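LP04448p (Drosophila melanogaster, PDB 2QK2) probably binds tubulin through its HEAT-repeat TOG domains and takes part in microtubule plus-end tracking, as a member of the XMAP215/Dis1 family. Local coordinates at residues 169-172 with 173-177; 176-179 with 180-184; 202-206 with 207-211; 132-135 with 136-139. All coordinates share one frame; numbering follows the deposited sequence.

Contact 1 (169-172 with 173-177); sequences LNKK and LLKLL
Leu169 lays its isobutyl group against three leucines of the first turns of helix 171-185. Leu169 CG is 4.2 Å from Leu173 CD2, Leu169 CD2 is 4.3 Å from Leu177 CD2, and the same Leu169 CD2 meets Leu174 CD1 at a looser 4.5 Å. With Asn170 at the N-cap, Leu169 and Leu174 hold the two positions of a hydrophobic staple, here at the start of a helix in a HEAT-repeat TOG domain. Helix 190-207 adds Leu203 and Met207 beside Leu169, while Glu132 and Gln135 of helix 131-141 touch Leu173.

Outward from this apolar patch, the cap is made by Asn170. Its CG sits between the backbone N and the carbonyl carbon (chi1 53°), which turns the amide back over the helix end, across the side chain of Leu173. Asn170 OD1 accepts from Leu173 N at 2.9 Å, with an N-H...O angle of 171°. This is a plain N-cap bond; Leu173, at N3, has no polar side-chain atom to return one, so no capping box forms. Regular helical bonding begins with Leu174 N to Asn170 O.

On the solvent-exposed side Lys171 and Lys175 run side by side in the same direction. Lys171 NZ and Lys175 NZ stay 5.4 Å apart, and these like charges probably repel mildly; the aliphatic parts do meet, Lys171 CG lying 3.7 Å from Lys175 CD.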
loop_
_atom_site.group_PDB
_atom_site.type_symbol
_atom_site.label_atom_id
_atom_site.label_comp_id
_atom_site.label_asym_id
_atom_site.label_seq_id
_atom_site.Cartn_x
_atom_site.Cartn_y
_atom_site.Cartn_z
ATOM N N LEU A 169 4.671 -14.441 -9.514
ATOM C CA LEU A 169 4.087 -15.392 -8.573
ATOM C C LEU A 169 4.383 -16.855 -8.909
ATOM O O LEU A 169 3.956 -17.352 -9.953
ATOM C CB LEU A 169 2.566 -15.220 -8.503
ATOM C CG LEU A 169 1.964 -13.964 -7.868
ATOM C CD1 LEU A 169 2.094 -12.789 -8.819
ATOM C CD2 LEU A 169 0.492 -14.220 -7.553
ATOM N N ASN A 170 5.111 -17.547 -8.039
ATOM C CA ASN A 170 5.372 -18.956 -8.293
ATOM C C ASN A 170 4.250 -19.755 -7.640
ATOM O O ASN A 170 3.359 -19.184 -7.007
ATOM C CB ASN A 170 6.748 -19.400 -7.763
ATOM C CG ASN A 170 6.968 -19.057 -6.300
ATOM O OD1 ASN A 170 6.116 -19.302 -5.448
ATOM N ND2 ASN A 170 8.137 -18.504 -6.001
ATOM N N LYS A 171 4.288 -21.071 -7.807
ATOM C CA LYS A 171 3.263 -21.947 -7.254
ATOM C C LYS A 171 3.069 -21.752 -5.748
ATOM O O LYS A 171 1.944 -21.584 -5.283
ATOM C CB LYS A 171 3.613 -23.407 -7.552
ATOM C CG LYS A 171 2.534 -24.401 -7.160
ATOM C CD LYS A 171 2.936 -25.812 -7.562
ATOM C CE LYS A 171 1.865 -26.825 -7.189
ATOM N NZ LYS A 171 2.272 -28.204 -7.569
ATOM N N LYS A 172 4.159 -21.768 -4.988
ATOM C CA LYS A 172 4.056 -21.592 -3.545
ATOM C C LYS A 172 3.336 -20.311 -3.134
ATOM O O LYS A 172 2.421 -20.350 -2.309
ATOM C CB LYS A 172 5.439 -21.615 -2.891
ATOM C CG LYS A 172 5.853 -22.981 -2.372
ATOM C CD LYS A 172 7.003 -22.860 -1.383
ATOM C CE LYS A 172 7.369 -24.214 -0.786
ATOM N NZ LYS A 172 8.404 -24.086 0.289
ATOM N N LEU A 173 3.744 -19.180 -3.703
ATOM C CA LEU A 173 3.128 -17.896 -3.361
ATOM C C LEU A 173 1.651 -17.866 -3.745
ATOM O O LEU A 173 0.814 -17.349 -2.997
ATOM C CB LEU A 173 3.867 -16.747 -4.052
ATOM C CG LEU A 173 3.408 -15.327 -3.697
ATOM C CD1 LEU A 173 3.458 -15.128 -2.186
ATOM C CD2 LEU A 173 4.304 -14.315 -4.388
ATOM N N LEU A 174 1.337 -18.422 -4.912
ATOM C CA LEU A 174 -0.042 -18.466 -5.381
ATOM C C LEU A 174 -0.893 -19.243 -4.380
ATOM O O LEU A 174 -1.969 -18.803 -3.991
ATOM C CB LEU A 174 -0.122 -19.143 -6.756
ATOM C CG LEU A 174 -1.551 -19.265 -7.308
ATOM C CD1 LEU A 174 -2.096 -17.866 -7.550
ATOM C CD2 LEU A 174 -1.575 -20.088 -8.599
ATOM N N LYS A 175 -0.404 -20.402 -3.960
ATOM C CA LYS A 175 -1.137 -21.221 -3.000
ATOM C C LYS A 175 -1.284 -20.520 -1.651
ATOM O O LYS A 175 -2.358 -20.532 -1.054
ATOM C CB LYS A 175 -0.434 -22.570 -2.822
ATOM C CG LYS A 175 -0.432 -23.415 -4.092
ATOM C CD LYS A 175 0.614 -24.523 -4.038
ATOM C CE LYS A 175 0.252 -25.610 -3.039
ATOM N NZ LYS A 175 -0.895 -26.419 -3.524
ATOM N N LEU A 176 -0.203 -19.908 -1.173
ATOM C CA LEU A 176 -0.227 -19.210 0.109
ATOM C C LEU A 176 -1.229 -18.052 0.092
ATOM O O LEU A 176 -2.013 -17.870 1.024
ATOM C CB LEU A 176 1.168 -18.676 0.444
ATOM C CG LEU A 176 1.282 -17.840 1.725
ATOM C CD1 LEU A 176 0.987 -18.716 2.935
ATOM C CD2 LEU A 176 2.683 -17.251 1.824
ATOM N N LEU A 177 -1.196 -17.268 -0.973
ATOM C CA LEU A 177 -2.097 -16.136 -1.106
ATOM C C LEU A 177 -3.551 -16.590 -1.202
ATOM O O LEU A 177 -4.417 -16.057 -0.513
ATOM C CB LEU A 177 -1.719 -15.324 -2.346
ATOM C CG LEU A 177 -1.131 -13.920 -2.171
ATOM C CD1 LEU A 177 -0.238 -13.838 -0.953
ATOM C CD2 LEU A 177 -0.357 -13.568 -3.433
#

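Contact 2 (176-179 with 180-184)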
loop_
_atom_site.group_PDB
_atom_site.type_symbol
_atom_site.label_atom_id
_atom_site.label_comp_id
_atom_site.label_asym_id
_atom_site.label_seq_id
_atom_site.Cartn_x
_atom_site.Cartn_y
_atom_site.Cartn_z
ATOM N N LEU A 176 -0.203 -19.908 -1.173
ATOM C CA LEU A 176 -0.227 -19.210 0.109
ATOM C C LEU A 176 -1.229 -18.052 0.092
ATOM O O LEU A 176 -2.013 -17.870 1.024
ATOM C CB LEU A 176 1.168 -18.676 0.444
ATOM C CG LEU A 176 1.282 -17.840 1.725
ATOM C CD1 LEU A 176 0.987 -18.716 2.935
ATOM C CD2 LEU A 176 2.683 -17.251 1.824
ATOM N N LEU A 177 -1.196 -17.268 -0.973
ATOM C CA LEU A 177 -2.097 -16.136 -1.106
ATOM C C LEU A 177 -3.551 -16.590 -1.202
ATOM O O LEU A 177 -4.417 -16.057 -0.513
ATOM C CB LEU A 177 -1.719 -15.324 -2.346
ATOM C CG LEU A 177 -1.131 -13.920 -2.171
ATOM C CD1 LEU A 177 -0.238 -13.838 -0.953
ATOM C CD2 LEU A 177 -0.357 -13.568 -3.433
ATOM N N THR A 178 -3.816 -17.576 -2.056
ATOM C CA THR A 178 -5.175 -18.078 -2.231
ATOM C C THR A 178 -5.711 -18.660 -0.922
ATOM O O THR A 178 -6.818 -18.334 -0.491
ATOM C CB THR A 178 -5.233 -19.156 -3.337
ATOM O OG1 THR A 178 -4.637 -18.640 -4.538
ATOM C CG2 THR A 178 -6.683 -19.541 -3.632
ATOM N N THR A 179 -4.917 -19.517 -0.287
ATOM C CA THR A 179 -5.310 -20.131 0.979
ATOM C C THR A 179 -5.672 -19.073 2.017
ATOM O O THR A 179 -6.704 -19.174 2.682
ATOM C CB THR A 179 -4.169 -21.002 1.561
ATOM O OG1 THR A 179 -3.961 -22.139 0.718
ATOM C CG2 THR A 179 -4.514 -21.476 2.969
ATOM N N SER A 180 -4.817 -18.063 2.151
ATOM C CA SER A 180 -5.043 -16.999 3.120
ATOM C C SER A 180 -6.309 -16.204 2.820
ATOM O O SER A 180 -7.075 -15.884 3.729
ATOM C CB SER A 180 -3.842 -16.045 3.153
ATOM O OG SER A 180 -2.659 -16.727 3.528
ATOM N N LEU A 181 -6.517 -15.884 1.545
ATOM C CA LEU A 181 -7.685 -15.121 1.125
ATOM C C LEU A 181 -8.989 -15.923 1.222
ATOM O O LEU A 181 -10.043 -15.355 1.495
ATOM C CB LEU A 181 -7.489 -14.598 -0.309
ATOM C CG LEU A 181 -6.491 -13.440 -0.453
ATOM C CD1 LEU A 181 -6.152 -13.186 -1.924
ATOM C CD2 LEU A 181 -7.093 -12.200 0.176
ATOM N N VAL A 182 -8.925 -17.232 0.988
ATOM C CA VAL A 182 -10.130 -18.055 1.085
ATOM C C VAL A 182 -10.556 -18.071 2.550
ATOM O O VAL A 182 -11.748 -18.098 2.872
ATOM C CB VAL A 182 -9.877 -19.500 0.605
ATOM C CG1 VAL A 182 -11.055 -20.397 0.981
ATOM C CG2 VAL A 182 -9.683 -19.507 -0.898
ATOM N N LYS A 183 -9.568 -18.027 3.435
ATOM C CA LYS A 183 -9.834 -18.022 4.863
ATOM C C LYS A 183 -10.627 -16.766 5.246
ATOM O O LYS A 183 -11.639 -16.851 5.936
ATOM C CB LYS A 183 -8.511 -18.074 5.624
ATOM C CG LYS A 183 -8.617 -18.576 7.051
ATOM C CD LYS A 183 -7.234 -18.905 7.583
ATOM C CE LYS A 183 -6.552 -19.939 6.689
ATOM N NZ LYS A 183 -5.088 -20.054 6.949
ATOM N N THR A 184 -10.183 -15.600 4.794
ATOM C CA THR A 184 -10.902 -14.376 5.123
ATOM C C THR A 184 -12.211 -14.304 4.333
ATOM O O THR A 184 -13.161 -13.636 4.746
ATOM C CB THR A 184 -10.039 -13.104 4.859
ATOM O OG1 THR A 184 -9.538 -13.114 3.517
ATOM C CG2 THR A 184 -8.867 -13.052 5.834
#
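Ser180 grips the carbonyl of Leu176 twice: Ser180 OG donates to Leu176 O at 2.8 Å and the backbone Ser180 N donates to the same oxygen at 3.0 Å. The two donors reach the oxygen from opposite faces of the carbonyl plane, each tilted 29° from it, so neither displaces the other. With chi1 at -61° OG swings to the side of its own backbone N, away from the carbonyl carbon, and so faces the preceding turn. Replacing Ser180 by alanine removes OG, which is likely to leave Leu176 O with the backbone donor alone and the contact with Val139 of helix 131-141 less well filled. Thr178 and Thr179 use their hydroxyls likewise, on the carbonyls of Leu174 and Lys175.

The main-chain ladder continues with Leu181 N to Leu177 O at 2.9 Å and Val182 N to Thr178 O at 2.8 Å, and lengthens to 3.2 Å for Lys183 N to Thr179 O. Carbon atoms pack onto these carbonyls as well. Val182 CG2 sits 3.1 Å from Thr178 O and 4.1 Å from Thr178 CG2, while Leu181 CG lies 3.3 Å from Leu177 O.

These turns form the middle and far end of helix 171-185 in the HEAT-repeat array. Leu176 and Ser180 face helix 131-141, Thr178 and Leu181 pack on helix 190-207, and Leu181 also reaches Ala154 and Ile157 of helix 147-161; no strand takes part.

Contact 3 (202-206 with 207-211)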
loop_
_atom_site.group_PDB
_atom_site.type_symbol
_atom_site.label_atom_id
_atom_site.label_comp_id
_atom_site.label_asym_id
_atom_site.label_seq_id
_atom_site.Cartn_x
_atom_site.Cartn_y
_atom_site.Cartn_z
ATOM N N THR A 202 -9.404 -10.869 -8.874
ATOM C CA THR A 202 -8.323 -10.195 -9.578
ATOM C C THR A 202 -7.200 -11.199 -9.808
ATOM O O THR A 202 -6.565 -11.205 -10.863
ATOM C CB THR A 202 -7.806 -8.985 -8.767
ATOM O OG1 THR A 202 -8.910 -8.125 -8.452
ATOM C CG2 THR A 202 -6.780 -8.196 -9.575
ATOM N N LEU A 203 -6.967 -12.059 -8.821
ATOM C CA LEU A 203 -5.929 -13.072 -8.932
ATOM C C LEU A 203 -6.199 -14.003 -10.112
ATOM O O LEU A 203 -5.273 -14.392 -10.821
ATOM C CB LEU A 203 -5.841 -13.894 -7.646
ATOM C CG LEU A 203 -4.769 -14.989 -7.644
ATOM C CD1 LEU A 203 -3.386 -14.353 -7.796
ATOM C CD2 LEU A 203 -4.848 -15.786 -6.349
ATOM N N ILE A 204 -7.465 -14.369 -10.314
ATOM C CA ILE A 204 -7.834 -15.249 -11.422
ATOM C C ILE A 204 -7.652 -14.500 -12.742
ATOM O O ILE A 204 -7.169 -15.062 -13.733
ATOM C CB ILE A 204 -9.311 -15.722 -11.317
ATOM C CG1 ILE A 204 -9.524 -16.523 -10.028
ATOM C CG2 ILE A 204 -9.662 -16.583 -12.520
ATOM C CD1 ILE A 204 -10.956 -17.007 -9.846
ATOM N N LYS A 205 -8.045 -13.229 -12.746
ATOM C CA LYS A 205 -7.902 -12.380 -13.922
ATOM C C LYS A 205 -6.443 -12.359 -14.379
ATOM O O LYS A 205 -6.155 -12.427 -15.571
ATOM C CB LYS A 205 -8.336 -10.949 -13.597
ATOM C CG LYS A 205 -9.399 -10.391 -14.523
ATOM C CD LYS A 205 -8.904 -10.265 -15.951
ATOM C CE LYS A 205 -10.077 -10.129 -16.922
ATOM N NZ LYS A 205 -11.106 -9.133 -16.480
ATOM N N LEU A 206 -5.523 -12.281 -13.424
ATOM C CA LEU A 206 -4.099 -12.230 -13.740
ATOM C C LEU A 206 -3.433 -13.571 -14.041
ATOM O O LEU A 206 -2.656 -13.678 -14.990
ATOM C CB LEU A 206 -3.330 -11.564 -12.592
ATOM C CG LEU A 206 -1.805 -11.453 -12.758
ATOM C CD1 LEU A 206 -1.487 -10.371 -13.781
ATOM C CD2 LEU A 206 -1.153 -11.118 -11.424
HETATM N N MSE A 207 -3.720 -14.588 -13.235
HETATM C CA MSE A 207 -3.080 -15.882 -13.412
HETATM C C MSE A 207 -3.827 -16.884 -14.285
HETATM O O MSE A 207 -3.240 -17.875 -14.721
HETATM C CB MSE A 207 -2.800 -16.517 -12.043
HETATM C CG MSE A 207 -1.986 -15.642 -11.092
HETATM SE SE MSE A 207 -0.263 -15.091 -11.816
HETATM C CE MSE A 207 0.710 -16.745 -11.586
ATOM N N GLY A 208 -5.110 -16.637 -14.536
ATOM C CA GLY A 208 -5.884 -17.553 -15.359
ATOM C C GLY A 208 -6.696 -18.555 -14.554
ATOM O O GLY A 208 -6.265 -19.020 -13.498
ATOM N N ASP A 209 -7.875 -18.897 -15.065
ATOM C CA ASP A 209 -8.777 -19.839 -14.406
ATOM C C ASP A 209 -8.151 -21.200 -14.110
ATOM O O ASP A 209 -8.271 -21.721 -13.000
ATOM C CB ASP A 209 -10.028 -20.046 -15.263
ATOM C CG ASP A 209 -11.300 -19.621 -14.553
ATOM O OD1 ASP A 209 -11.629 -20.223 -13.506
ATOM O OD2 ASP A 209 -11.973 -18.683 -15.044
ATOM N N LYS A 210 -7.486 -21.773 -15.106
ATOM C CA LYS A 210 -6.872 -23.090 -14.954
ATOM C C LYS A 210 -5.855 -23.166 -13.829
ATOM O O LYS A 210 -5.770 -24.170 -13.125
ATOM C CB LYS A 210 -6.213 -23.519 -16.266
ATOM C CG LYS A 210 -7.190 -23.650 -17.424
ATOM C CD LYS A 210 -6.492 -24.123 -18.689
ATOM C CE LYS A 210 -7.478 -24.249 -19.842
ATOM N NZ LYS A 210 -8.608 -25.158 -19.496
ATOM N N ALA A 211 -5.078 -22.105 -13.661
ATOM C CA ALA A 211 -4.068 -22.088 -12.617
ATOM C C ALA A 211 -4.654 -21.945 -11.213
ATOM O O ALA A 211 -4.240 -22.645 -10.292
ATOM C CB ALA A 211 -3.069 -20.962 -12.882
HETATM O O HOH W 1 -1.066 -15.810 -16.505
#
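The carboxylate of Asp209 has the methyl CG2 of Ile204 over one face, CG2 standing 4.0 Å from Asp209 CG almost straight above the plane. That methyl therefore meets the flat of the group, and OD2 keeps its salt bridge to Lys228 in helix 221-233, whose Ile227 and Gln231 also touch Ile204. The flat carbonyl of Ile204 receives Gly208 N at 2.7 Å, the donor tilted 27° from its plane and the N-H...O angle only 143°. This bent bond closes the last turn of helix 190-207 in the HEAT-repeat fold. Gly208 leaves helical geometry with positive phi (97°) and at once serves as N-cap of the short helix 209-212; at these backbone angles a CB would press on the preceding carbonyl oxygen.

Selenomethionine Met207 donates its N to Leu203 O in the regular way, and its CG lies 3.8 Å from Leu203 CD1. Bends at chi2 and chi3 curl the chain so that Met207 SE runs alongside Leu206, 4.1 Å from both Leu206 CG and Leu206 CD2. Beyond them a water donates to Leu206 O at 3.1 Å and only weakly to Met207 O.

Contact 4 (132-135 with 136-139); sequences EAQQ and ESIV
Glu136 places its backbone N 3.2 Å from Gln135 CG and finds no carbonyl in the turn before. It donates instead to a water at 3.0 Å, which in turn donates a hydrogen bond to Ala133 O. The oxygen it would meet in a regular helix, Glu132 O, is taken by Gln135 NE2 at 2.9 Å. That donor arrives on a lone pair in the carbonyl plane (C=O...N 121°), and the oxygen lies close to the plane of the amide. Gln135 CG between its backbone N and carbonyl carbon (chi1 55°) makes this backward reach possible. A leucine in its place would probably leave Glu132 O without this side-chain donor and the kinked turn less firmly fixed.

Ser137 repeats the pattern: its N donates to a second water, 3.1 Å away, which again donates to Ala133 O. Two waters thus stand in the opened turn, the mark of a solvated kink in helix 131-141 of this HEAT-repeat domain. Ser137 OG donates to a third water that bridges to Gln134 OE1, while Gln134 NE2 is held by Thr129 and Ser97.

At Ile138 helical bonding resumes, its N to Gln134 O nearly straight at 172°. Ile138 CD1 touches Gln134 CB at 4.0 Å, and its side chain also meets Phe156 and Ile157 of helix 147-161. Val139 N donates to Gln135 O at 2.8 Å, and Val139 CG2 sits 3.1 Å from that same oxygen.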
loop_
_atom_site.group_PDB
_atom_site.type_symbol
_atom_site.label_atom_id
_atom_site.label_comp_id
_atom_site.label_asym_id
_atom_site.label_seq_id
_atom_site.Cartn_x
_atom_site.Cartn_y
_atom_site.Cartn_z
ATOM N N GLU A 132 6.227 -11.188 -3.444
ATOM C CA GLU A 132 7.161 -12.208 -2.980
ATOM C C GLU A 132 7.946 -11.667 -1.783
ATOM O O GLU A 132 8.073 -12.336 -0.754
ATOM C CB GLU A 132 8.120 -12.594 -4.116
ATOM C CG GLU A 132 9.184 -13.638 -3.757
ATOM C CD GLU A 132 8.605 -14.987 -3.342
ATOM O OE1 GLU A 132 7.743 -15.536 -4.065
ATOM O OE2 GLU A 132 9.024 -15.512 -2.289
ATOM N N ALA A 133 8.446 -10.442 -1.912
ATOM C CA ALA A 133 9.221 -9.819 -0.841
ATOM C C ALA A 133 8.390 -9.469 0.394
ATOM O O ALA A 133 8.883 -9.538 1.522
ATOM C CB ALA A 133 9.914 -8.566 -1.365
ATOM N N GLN A 134 7.126 -9.110 0.188
ATOM C CA GLN A 134 6.257 -8.716 1.297
ATOM C C GLN A 134 5.248 -9.764 1.761
ATOM O O GLN A 134 4.403 -9.467 2.604
ATOM C CB GLN A 134 5.489 -7.450 0.913
ATOM C CG GLN A 134 6.361 -6.300 0.438
ATOM C CD GLN A 134 7.439 -5.953 1.438
ATOM O OE1 GLN A 134 7.180 -5.888 2.637
ATOM N NE2 GLN A 134 8.658 -5.723 0.953
ATOM N N GLN A 135 5.334 -10.984 1.240
ATOM C CA GLN A 135 4.365 -12.019 1.603
ATOM C C GLN A 135 4.125 -12.265 3.089
ATOM O O GLN A 135 2.976 -12.411 3.513
ATOM C CB GLN A 135 4.717 -13.347 0.924
ATOM C CG GLN A 135 6.124 -13.838 1.188
ATOM C CD GLN A 135 6.397 -15.155 0.504
ATOM O OE1 GLN A 135 5.955 -16.208 0.962
ATOM N NE2 GLN A 135 7.112 -15.102 -0.613
ATOM N N GLU A 136 5.187 -12.321 3.887
ATOM C CA GLU A 136 5.012 -12.564 5.317
ATOM C C GLU A 136 4.157 -11.493 5.984
ATOM O O GLU A 136 3.220 -11.807 6.718
ATOM C CB GLU A 136 6.365 -12.658 6.022
ATOM C CG GLU A 136 7.166 -13.894 5.659
ATOM C CD GLU A 136 8.445 -14.016 6.471
ATOM O OE1 GLU A 136 8.364 -14.034 7.723
ATOM O OE2 GLU A 136 9.532 -14.093 5.858
ATOM N N SER A 137 4.475 -10.229 5.729
ATOM C CA SER A 137 3.715 -9.128 6.314
ATOM C C SER A 137 2.266 -9.164 5.840
ATOM O O SER A 137 1.332 -9.024 6.636
ATOM C CB SER A 137 4.347 -7.788 5.927
ATOM O OG SER A 137 5.669 -7.691 6.429
ATOM N N ILE A 138 2.085 -9.352 4.538
ATOM C CA ILE A 138 0.752 -9.403 3.947
ATOM C C ILE A 138 -0.090 -10.517 4.558
ATOM O O ILE A 138 -1.192 -10.275 5.047
ATOM C CB ILE A 138 0.833 -9.609 2.417
ATOM C CG1 ILE A 138 1.538 -8.409 1.778
ATOM C CG2 ILE A 138 -0.568 -9.792 1.831
ATOM C CD1 ILE A 138 1.687 -8.502 0.271
ATOM N N VAL A 139 0.438 -11.736 4.537
ATOM C CA VAL A 139 -0.272 -12.887 5.082
ATOM C C VAL A 139 -0.560 -12.707 6.570
ATOM O O VAL A 139 -1.658 -13.005 7.041
ATOM C CB VAL A 139 0.541 -14.190 4.847
ATOM C CG1 VAL A 139 -0.114 -15.367 5.555
ATOM C CG2 VAL A 139 0.629 -14.469 3.352
HETATM O O HOH W 2 7.222 -9.683 4.308
HETATM O O HOH W 3 8.081 -11.800 3.246
HETATM O O HOH W 4 7.426 -6.305 5.045
#

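In the fold
All four contacts join consecutive segments, so none closes a loop and none crosses another; they follow in the order 4, 1, 2, 3. Contact 4 lies on helix 131-141. Contacts 1 and 2 share Leu176 and Leu177, running from the start of helix 171-185 towards its end, and contact 3 covers the turn from helix 190-207 into helix 209-212. Helix 171-185 links the others: Leu176 CD2 lies 3.8 Å from Val139 CG2 of contact 4, and Leu174 CD1 lies 3.7 Å from Leu203 CD2 of contact 3. Contacts 3 and 4 do not touch, their nearest atoms being about 10 Å apart.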